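Local coordinates for protein SusD homolog (Bacteroides thetaiotaomicron, PDB 4MRU) that probably binds mucin O-glycans at the cell surface as a SusD-like outer-membrane lipoprotein with a largely helical, TPR-like fold, at residues 251-256 / 314-319; 292-297 / 309-314; 36-41 / 320-325. One frame throughout, in Å; residues are numbered along the deposited sequence.

Contact 1. Residues 251-256 / 314-319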
# COMPACT_ATOMS: atom_id res chain seq x y z
N CYS A 251 5.73 -16.48 5.67
CA CYS A 251 5.72 -16.45 4.20
C CYS A 251 7.12 -16.29 3.63
O CYS A 251 7.42 -16.83 2.58
CB CYS A 251 4.83 -15.31 3.66
SG CYS A 251 3.10 -15.39 4.23
N PHE A 252 7.95 -15.52 4.34
CA PHE A 252 9.25 -15.12 3.83
C PHE A 252 10.36 -15.96 4.43
O PHE A 252 11.26 -16.37 3.73
CB PHE A 252 9.49 -13.65 4.14
CG PHE A 252 8.54 -12.72 3.44
CD1 PHE A 252 8.79 -12.28 2.16
CD2 PHE A 252 7.38 -12.30 4.08
CE1 PHE A 252 7.91 -11.45 1.50
CE2 PHE A 252 6.51 -11.43 3.45
CZ PHE A 252 6.76 -11.02 2.15
N ASN A 253 10.30 -16.18 5.73
CA ASN A 253 11.38 -16.83 6.47
C ASN A 253 11.27 -18.34 6.51
O ASN A 253 12.28 -19.01 6.58
CB ASN A 253 11.45 -16.29 7.90
CG ASN A 253 12.02 -14.88 7.97
OD1 ASN A 253 12.51 -14.32 6.98
ND2 ASN A 253 11.96 -14.29 9.17
N ASP A 254 10.07 -18.88 6.57
CA ASP A 254 9.87 -20.31 6.90
C ASP A 254 9.35 -21.04 5.70
O ASP A 254 9.95 -22.00 5.30
CB ASP A 254 8.94 -20.48 8.11
CG ASP A 254 9.51 -19.75 9.35
OD1 ASP A 254 10.68 -20.00 9.70
OD2 ASP A 254 8.87 -18.82 9.85
N TRP A 255 8.26 -20.56 5.12
CA TRP A 255 7.80 -21.11 3.83
C TRP A 255 8.74 -20.78 2.70
O TRP A 255 8.89 -21.57 1.77
CB TRP A 255 6.45 -20.54 3.46
CG TRP A 255 5.35 -20.70 4.46
CD1 TRP A 255 5.37 -21.39 5.64
CD2 TRP A 255 4.05 -20.13 4.34
NE1 TRP A 255 4.16 -21.26 6.28
CE2 TRP A 255 3.32 -20.52 5.48
CE3 TRP A 255 3.43 -19.34 3.38
CZ2 TRP A 255 2.00 -20.14 5.67
CZ3 TRP A 255 2.12 -18.96 3.57
CH2 TRP A 255 1.43 -19.33 4.72
N LYS A 256 9.36 -19.61 2.77
CA LYS A 256 10.30 -19.13 1.76
C LYS A 256 9.67 -19.08 0.35
O LYS A 256 10.32 -19.46 -0.63
CB LYS A 256 11.58 -20.00 1.78
CG LYS A 256 12.18 -20.14 3.19
CD LYS A 256 13.47 -20.93 3.18
CE LYS A 256 13.78 -21.43 4.57
NZ LYS A 256 15.19 -21.92 4.66
N ARG A 314 13.45 -10.21 2.37
CA ARG A 314 13.30 -9.14 3.31
C ARG A 314 13.88 -9.55 4.65
O ARG A 314 13.96 -10.72 4.95
CB ARG A 314 11.83 -8.68 3.43
CG ARG A 314 10.85 -9.65 3.98
CD ARG A 314 9.45 -9.00 3.97
NE ARG A 314 9.27 -8.08 5.10
CZ ARG A 314 8.10 -7.82 5.69
NH1 ARG A 314 6.96 -8.33 5.23
NH2 ARG A 314 8.06 -7.03 6.73
N LEU A 315 14.28 -8.55 5.44
CA LEU A 315 14.83 -8.74 6.79
C LEU A 315 13.70 -8.51 7.78
O LEU A 315 13.22 -7.40 7.92
CB LEU A 315 15.96 -7.77 7.04
CG LEU A 315 16.62 -7.85 8.43
CD1 LEU A 315 17.28 -9.22 8.61
CD2 LEU A 315 17.61 -6.72 8.63
N MSE A 316 13.20 -9.57 8.39
CA MSE A 316 12.16 -9.46 9.37
C MSE A 316 12.23 -10.58 10.36
O MSE A 316 12.91 -11.61 10.14
CB MSE A 316 10.82 -9.53 8.64
CG MSE A 316 10.50 -10.93 8.13
SE MSE A 316 8.77 -10.81 7.17
CE MSE A 316 7.71 -10.04 8.62
N THR A 317 11.52 -10.39 11.48
CA THR A 317 11.43 -11.41 12.54
C THR A 317 9.98 -11.61 12.88
O THR A 317 9.14 -10.74 12.57
CB THR A 317 12.19 -11.01 13.84
OG1 THR A 317 11.38 -10.10 14.62
CG2 THR A 317 13.58 -10.39 13.53
N ALA A 318 9.71 -12.70 13.58
CA ALA A 318 8.37 -13.03 14.04
C ALA A 318 7.84 -12.13 15.15
O ALA A 318 6.72 -12.35 15.56
CB ALA A 318 8.32 -14.50 14.49
N SER A 319 8.61 -11.14 15.62
CA SER A 319 8.13 -10.13 16.57
C SER A 319 7.87 -8.76 15.95
O SER A 319 7.42 -7.85 16.65
CB SER A 319 9.14 -9.89 17.70
OG SER A 319 9.68 -11.11 18.18
O HOH W 1 14.18 -12.20 7.15
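CB of Arg314, in the loop 314-319, points toward the segment 251-256. CG takes the crowded position between the backbone N and the carbonyl carbon (chi1 65°) and touches the rim of the Phe252 ring at CD1. CD of Arg314 then sits squarely over the ring, 3.6 Å from the Phe252 ring centroid, in a CH-pi contact. A bend at chi3 (-80°) turns the guanidinium plane to 69° from that of the ring. At the tip, NH1 of Arg314 lies 3.6 Å from CE2 of Phe252, in an off-centre cation-pi contact. Selenomethionine Met316 joins the cluster. SE of Met316 lies 3.7 Å from CD2 of Phe252, a Met-aromatic contact, and also covers a face of the guanidinium. An alanine in place of Phe252 would remove the ring and would probably leave CD of Arg314 and SE of Met316 poorly packed. Beside this cluster, Asn253 ND2 donates to Met316 O at 3.0 Å, from above the carbonyl plane. Water 1 lies within hydrogen-bonding distance of Asn253 OD1 and Arg314 O and accepts from Met316 N. The contact is thus mixed: a direct hydrogen bond, a shared water, and a positive guanidinium and polarisable selenium beside an aromatic ring.

Contact 2. Residues 292-297 / 309-314. With EDO (1,2-ethanediol), chain K.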
# COMPACT_ATOMS: atom_id res chain seq x y z
N TYR A 292 20.48 -8.83 -4.01
CA TYR A 292 20.06 -9.32 -5.32
C TYR A 292 18.55 -9.48 -5.37
O TYR A 292 17.92 -9.93 -4.39
CB TYR A 292 20.71 -10.66 -5.60
CG TYR A 292 22.21 -10.64 -5.70
CD1 TYR A 292 22.99 -10.83 -4.57
CD2 TYR A 292 22.87 -10.42 -6.92
CE1 TYR A 292 24.36 -10.79 -4.63
CE2 TYR A 292 24.27 -10.43 -7.00
CZ TYR A 292 25.01 -10.63 -5.85
OH TYR A 292 26.39 -10.59 -5.84
N GLY A 293 17.97 -9.11 -6.50
CA GLY A 293 16.53 -9.14 -6.69
C GLY A 293 16.16 -10.04 -7.83
O GLY A 293 16.97 -10.24 -8.74
N MSE A 294 14.96 -10.61 -7.73
CA MSE A 294 14.42 -11.51 -8.73
C MSE A 294 13.51 -10.74 -9.68
O MSE A 294 12.71 -9.92 -9.26
CB MSE A 294 13.64 -12.62 -8.00
CG MSE A 294 13.05 -13.71 -8.89
SE MSE A 294 11.41 -14.49 -8.07
CE MSE A 294 12.08 -14.74 -6.26
N ARG A 295 13.62 -11.03 -10.96
CA ARG A 295 12.73 -10.41 -11.94
C ARG A 295 11.30 -10.80 -11.64
O ARG A 295 11.00 -11.96 -11.48
CB ARG A 295 13.10 -10.81 -13.36
CG ARG A 295 12.35 -10.05 -14.47
CD ARG A 295 12.85 -8.62 -14.65
NE ARG A 295 12.10 -8.00 -15.69
CZ ARG A 295 12.43 -8.05 -16.97
NH1 ARG A 295 13.57 -8.66 -17.39
NH2 ARG A 295 11.62 -7.49 -17.85
N ILE A 296 10.41 -9.83 -11.60
CA ILE A 296 8.98 -10.11 -11.36
C ILE A 296 8.24 -10.35 -12.67
O ILE A 296 8.37 -9.57 -13.59
CB ILE A 296 8.31 -8.96 -10.58
CG1 ILE A 296 8.95 -8.86 -9.21
CG2 ILE A 296 6.80 -9.16 -10.48
CD1 ILE A 296 8.62 -7.60 -8.47
N GLY A 297 7.47 -11.43 -12.71
CA GLY A 297 6.72 -11.83 -13.91
C GLY A 297 7.45 -12.73 -14.89
O GLY A 297 7.61 -12.40 -16.07
N THR A 309 17.65 -19.27 -2.68
CA THR A 309 19.02 -18.98 -2.20
C THR A 309 19.77 -17.93 -3.02
O THR A 309 20.74 -17.39 -2.54
CB THR A 309 19.88 -20.26 -2.15
OG1 THR A 309 19.94 -20.85 -3.45
CG2 THR A 309 19.30 -21.29 -1.11
N SER A 310 19.33 -17.61 -4.23
CA SER A 310 20.09 -16.71 -5.09
C SER A 310 19.68 -15.25 -4.99
O SER A 310 20.32 -14.37 -5.60
CB SER A 310 19.94 -17.14 -6.54
OG SER A 310 20.43 -18.46 -6.67
N TYR A 311 18.57 -14.99 -4.30
CA TYR A 311 18.01 -13.65 -4.18
C TYR A 311 17.81 -13.28 -2.71
O TYR A 311 17.54 -14.12 -1.89
CB TYR A 311 16.68 -13.55 -4.94
CG TYR A 311 16.88 -13.94 -6.37
CD1 TYR A 311 17.49 -13.07 -7.26
CD2 TYR A 311 16.44 -15.16 -6.84
CE1 TYR A 311 17.70 -13.43 -8.58
CE2 TYR A 311 16.65 -15.54 -8.15
CZ TYR A 311 17.29 -14.67 -9.02
OH TYR A 311 17.51 -15.04 -10.33
N SER A 312 17.96 -12.00 -2.43
CA SER A 312 17.74 -11.46 -1.10
C SER A 312 16.32 -11.74 -0.62
O SER A 312 15.38 -11.73 -1.42
CB SER A 312 17.99 -9.94 -1.11
OG SER A 312 19.34 -9.65 -1.33
N ASN A 313 16.18 -11.92 0.68
CA ASN A 313 14.91 -11.90 1.39
C ASN A 313 14.68 -10.53 2.00
O ASN A 313 15.61 -9.75 2.14
CB ASN A 313 14.93 -12.94 2.52
CG ASN A 313 13.56 -13.26 3.08
OD1 ASN A 313 12.54 -12.75 2.65
ND2 ASN A 313 13.56 -14.10 4.08
N ARG A 314 13.45 -10.21 2.37
CA ARG A 314 13.30 -9.14 3.31
C ARG A 314 13.88 -9.55 4.65
O ARG A 314 13.96 -10.72 4.95
CB ARG A 314 11.83 -8.68 3.43
CG ARG A 314 10.85 -9.65 3.98
CD ARG A 314 9.45 -9.00 3.97
NE ARG A 314 9.27 -8.08 5.10
CZ ARG A 314 8.10 -7.82 5.69
NH1 ARG A 314 6.96 -8.33 5.23
NH2 ARG A 314 8.06 -7.03 6.73
C1 EDO K . 13.13 -10.93 -21.32
O1 EDO K . 12.70 -9.71 -21.99
C2 EDO K . 14.42 -10.85 -20.45
O2 EDO K . 14.79 -9.50 -20.03
O HOH W 2 15.34 -12.93 -11.94
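Ser312 pairs with the backbone of Tyr292 through both its main chain and its side chain, although neither segment is a regular strand. Ser312 N donates to Tyr292 O at 2.9 Å. In return, Tyr292 N donates to Ser312 OG at 3.0 Å, along a nearly straight line (165°). OG stands anti to the carbonyl carbon of Ser312 (chi1 -67°), and it also bonds to Thr281 O. The hydroxyl therefore does here what a backbone carbonyl would do in a strand pair. Next to it, the Tyr311 ring is packed on both faces. CB of selenomethionine Met294 lies over the centre of one face, 3.8 Å from the centroid of the Tyr311 ring, as a CH-pi contact. CB of Ser310 covers the opposite face, nearer the rim. Gly293 O comes within 3.2 Å of Tyr311 CD1, and that carbonyl also accepts from Tyr381 OH. The Tyr311 hydroxyl bonds to Asp383, with a weak bond from water 2, which accepts from Arg295 N at 2.7 Å. The two segments flank helix 304-309 along the chain. Strand 289-290 precedes the first, and the second leads on toward strand 322-325. Met294 and Ser312 both form backbone hydrogen bonds with Val260, at the end of strand 258-260.

Contact 3. Residues 36-41 / 320-325. With EDO (1,2-ethanediol), chain F.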
# COMPACT_ATOMS: atom_id res chain seq x y z
N ILE A 36 -3.38 -4.55 7.57
CA ILE A 36 -2.38 -5.35 6.92
C ILE A 36 -2.66 -6.71 7.50
O ILE A 36 -2.60 -6.88 8.73
CB ILE A 36 -0.94 -4.93 7.21
CG1 ILE A 36 -0.69 -3.45 6.88
CG2 ILE A 36 0.03 -5.80 6.43
CD1 ILE A 36 -0.56 -3.12 5.43
N PRO A 37 -3.10 -7.66 6.67
CA PRO A 37 -3.61 -8.92 7.27
C PRO A 37 -2.60 -9.65 8.18
O PRO A 37 -1.46 -9.96 7.80
CB PRO A 37 -3.96 -9.77 6.07
CG PRO A 37 -3.50 -9.03 4.88
CD PRO A 37 -3.23 -7.64 5.20
N ALA A 38 -3.07 -9.95 9.36
CA ALA A 38 -2.28 -10.63 10.36
C ALA A 38 -2.44 -12.15 10.33
O ALA A 38 -1.75 -12.84 11.08
CB ALA A 38 -2.65 -10.09 11.73
N GLN A 39 -3.34 -12.66 9.47
CA GLN A 39 -3.43 -14.08 9.19
C GLN A 39 -2.62 -14.39 7.95
O GLN A 39 -2.90 -13.82 6.89
CB GLN A 39 -4.88 -14.51 8.93
CG GLN A 39 -5.87 -14.20 10.04
CD GLN A 39 -7.33 -14.20 9.54
OE1 GLN A 39 -8.10 -15.08 9.93
NE2 GLN A 39 -7.71 -13.23 8.65
N GLU A 40 -1.70 -15.35 8.05
CA GLU A 40 -0.78 -15.64 6.96
C GLU A 40 -1.54 -16.13 5.73
O GLU A 40 -1.12 -15.89 4.59
CB GLU A 40 0.30 -16.67 7.37
CG GLU A 40 -0.16 -18.07 7.74
CD GLU A 40 -0.60 -18.26 9.20
OE1 GLU A 40 -0.88 -17.29 9.94
OE2 GLU A 40 -0.71 -19.43 9.60
N HIS A 41 -2.66 -16.81 5.92
CA HIS A 41 -3.38 -17.34 4.77
C HIS A 41 -3.89 -16.19 3.87
O HIS A 41 -3.86 -16.30 2.66
CB HIS A 41 -4.54 -18.23 5.19
CG HIS A 41 -5.31 -18.75 4.02
ND1 HIS A 41 -6.43 -18.12 3.53
CD2 HIS A 41 -5.09 -19.82 3.21
CE1 HIS A 41 -6.87 -18.77 2.46
NE2 HIS A 41 -6.06 -19.79 2.23
N ASP A 320 8.13 -8.59 14.65
CA ASP A 320 8.01 -7.29 14.04
C ASP A 320 6.54 -6.83 13.98
O ASP A 320 5.65 -7.66 13.80
CB ASP A 320 8.52 -7.33 12.62
CG ASP A 320 10.02 -7.56 12.53
OD1 ASP A 320 10.73 -7.56 13.55
OD2 ASP A 320 10.49 -7.74 11.39
N PRO A 321 6.29 -5.50 14.08
CA PRO A 321 4.94 -4.96 13.92
C PRO A 321 4.57 -4.84 12.45
O PRO A 321 5.46 -4.96 11.61
CB PRO A 321 5.06 -3.58 14.55
CG PRO A 321 6.49 -3.20 14.29
CD PRO A 321 7.26 -4.46 14.47
N TYR A 322 3.29 -4.65 12.16
CA TYR A 322 2.86 -4.31 10.84
C TYR A 322 2.76 -2.78 10.75
O TYR A 322 2.08 -2.15 11.59
CB TYR A 322 1.52 -4.94 10.52
CG TYR A 322 1.49 -6.43 10.52
CD1 TYR A 322 1.79 -7.16 9.37
CD2 TYR A 322 1.13 -7.14 11.65
CE1 TYR A 322 1.74 -8.56 9.35
CE2 TYR A 322 1.12 -8.54 11.66
CZ TYR A 322 1.40 -9.24 10.49
OH TYR A 322 1.37 -10.63 10.49
N VAL A 323 3.38 -2.17 9.73
CA VAL A 323 3.50 -0.71 9.67
C VAL A 323 2.39 -0.17 8.80
O VAL A 323 2.36 -0.43 7.59
CB VAL A 323 4.90 -0.27 9.15
CG1 VAL A 323 5.02 1.25 9.04
CG2 VAL A 323 6.04 -0.82 10.03
N TRP A 324 1.46 0.58 9.41
CA TRP A 324 0.36 1.16 8.64
C TRP A 324 0.68 2.51 7.99
O TRP A 324 0.47 2.68 6.82
CB TRP A 324 -0.82 1.39 9.53
CG TRP A 324 -1.48 0.15 10.09
CD1 TRP A 324 -1.08 -1.12 9.96
CD2 TRP A 324 -2.67 0.13 10.86
NE1 TRP A 324 -1.95 -1.97 10.62
CE2 TRP A 324 -2.95 -1.21 11.16
CE3 TRP A 324 -3.53 1.12 11.31
CZ2 TRP A 324 -4.08 -1.58 11.92
CZ3 TRP A 324 -4.67 0.76 12.00
CH2 TRP A 324 -4.93 -0.58 12.31
N MSE A 325 1.14 3.48 8.77
CA MSE A 325 1.35 4.83 8.27
C MSE A 325 2.45 5.46 9.07
O MSE A 325 2.44 5.42 10.29
CB MSE A 325 0.06 5.64 8.39
CG MSE A 325 0.38 7.08 7.98
SE MSE A 325 -0.27 7.74 6.27
CE MSE A 325 -2.08 6.95 6.42
C1 EDO F . -3.25 1.37 5.89
O1 EDO F . -3.60 1.15 4.52
C2 EDO F . -1.97 0.64 6.03
O2 EDO F . -1.09 1.33 5.16
O HOH W 3 -2.62 -4.84 10.41
O HOH W 4 -0.02 -12.37 8.33
O HOH W 5 0.36 -11.89 12.44
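OH of Tyr322 has three hydrogen-bonding partners: water 5 at 2.5 Å, water 4 at 3.1 Å, and the backbone N of Ser248. Tyr322 belongs to strand 322-325, which pairs antiparallel with strand 239-241 and carries a classic beta bulge, with Trp324 and Met325 set against the single residue Ala239. The loop leading into helix 40-54 lies against this strand. The two waters join it to the tyrosine, since water 4 donates to Pro37 O and water 5 to Ala38 O. Water 5 lies in the plane of the ring, at its edge. No direct hydrogen bond links the two segments. Ile36 carries the apolar part of the contact with two separate branches. CG2 of Ile36, anti to the backbone N, reaches CD1 of Tyr322 at 3.7 Å. CG1 of Ile36, anti to the carbonyl carbon (chi1 -55°), runs past the indole and meets CD1 of Trp324 at 3.9 Å. Ala38 CB rests near CE2 of the tyrosine, and Ile36 O lies over a face of the same ring. An ethanediol molecule, probably from the crystallisation liquor, bonds to Trp324 O. Water 3 donates to Ile36 O at 2.6 Å and accepts from Trp324 NE1 at 3.0 Å.

Along the chain the contacts enclose one another. Contact 3 joins residues 36-41 to 320-325 and spans the other two; contact 2 falls between the segments of contact 1, and the two share Arg314. The run 309-325, from the end of helix 304-309 through strand 322-325, supplies the second segment of all three. Centres of contacts 1 and 3 lie about 12 Å apart, those of contacts 1 and 2 about 14 Å, and those of contacts 2 and 3 about 21 Å, without touching. Asn253 and Phe252 of contact 1 meet Asn313 of contact 2, and Trp255 packs on Glu40 of contact 3. One run thus joins the loop leading into helix 40-54, helix 248-254 and the loop 292-297, away from the magnesium site at Asn373.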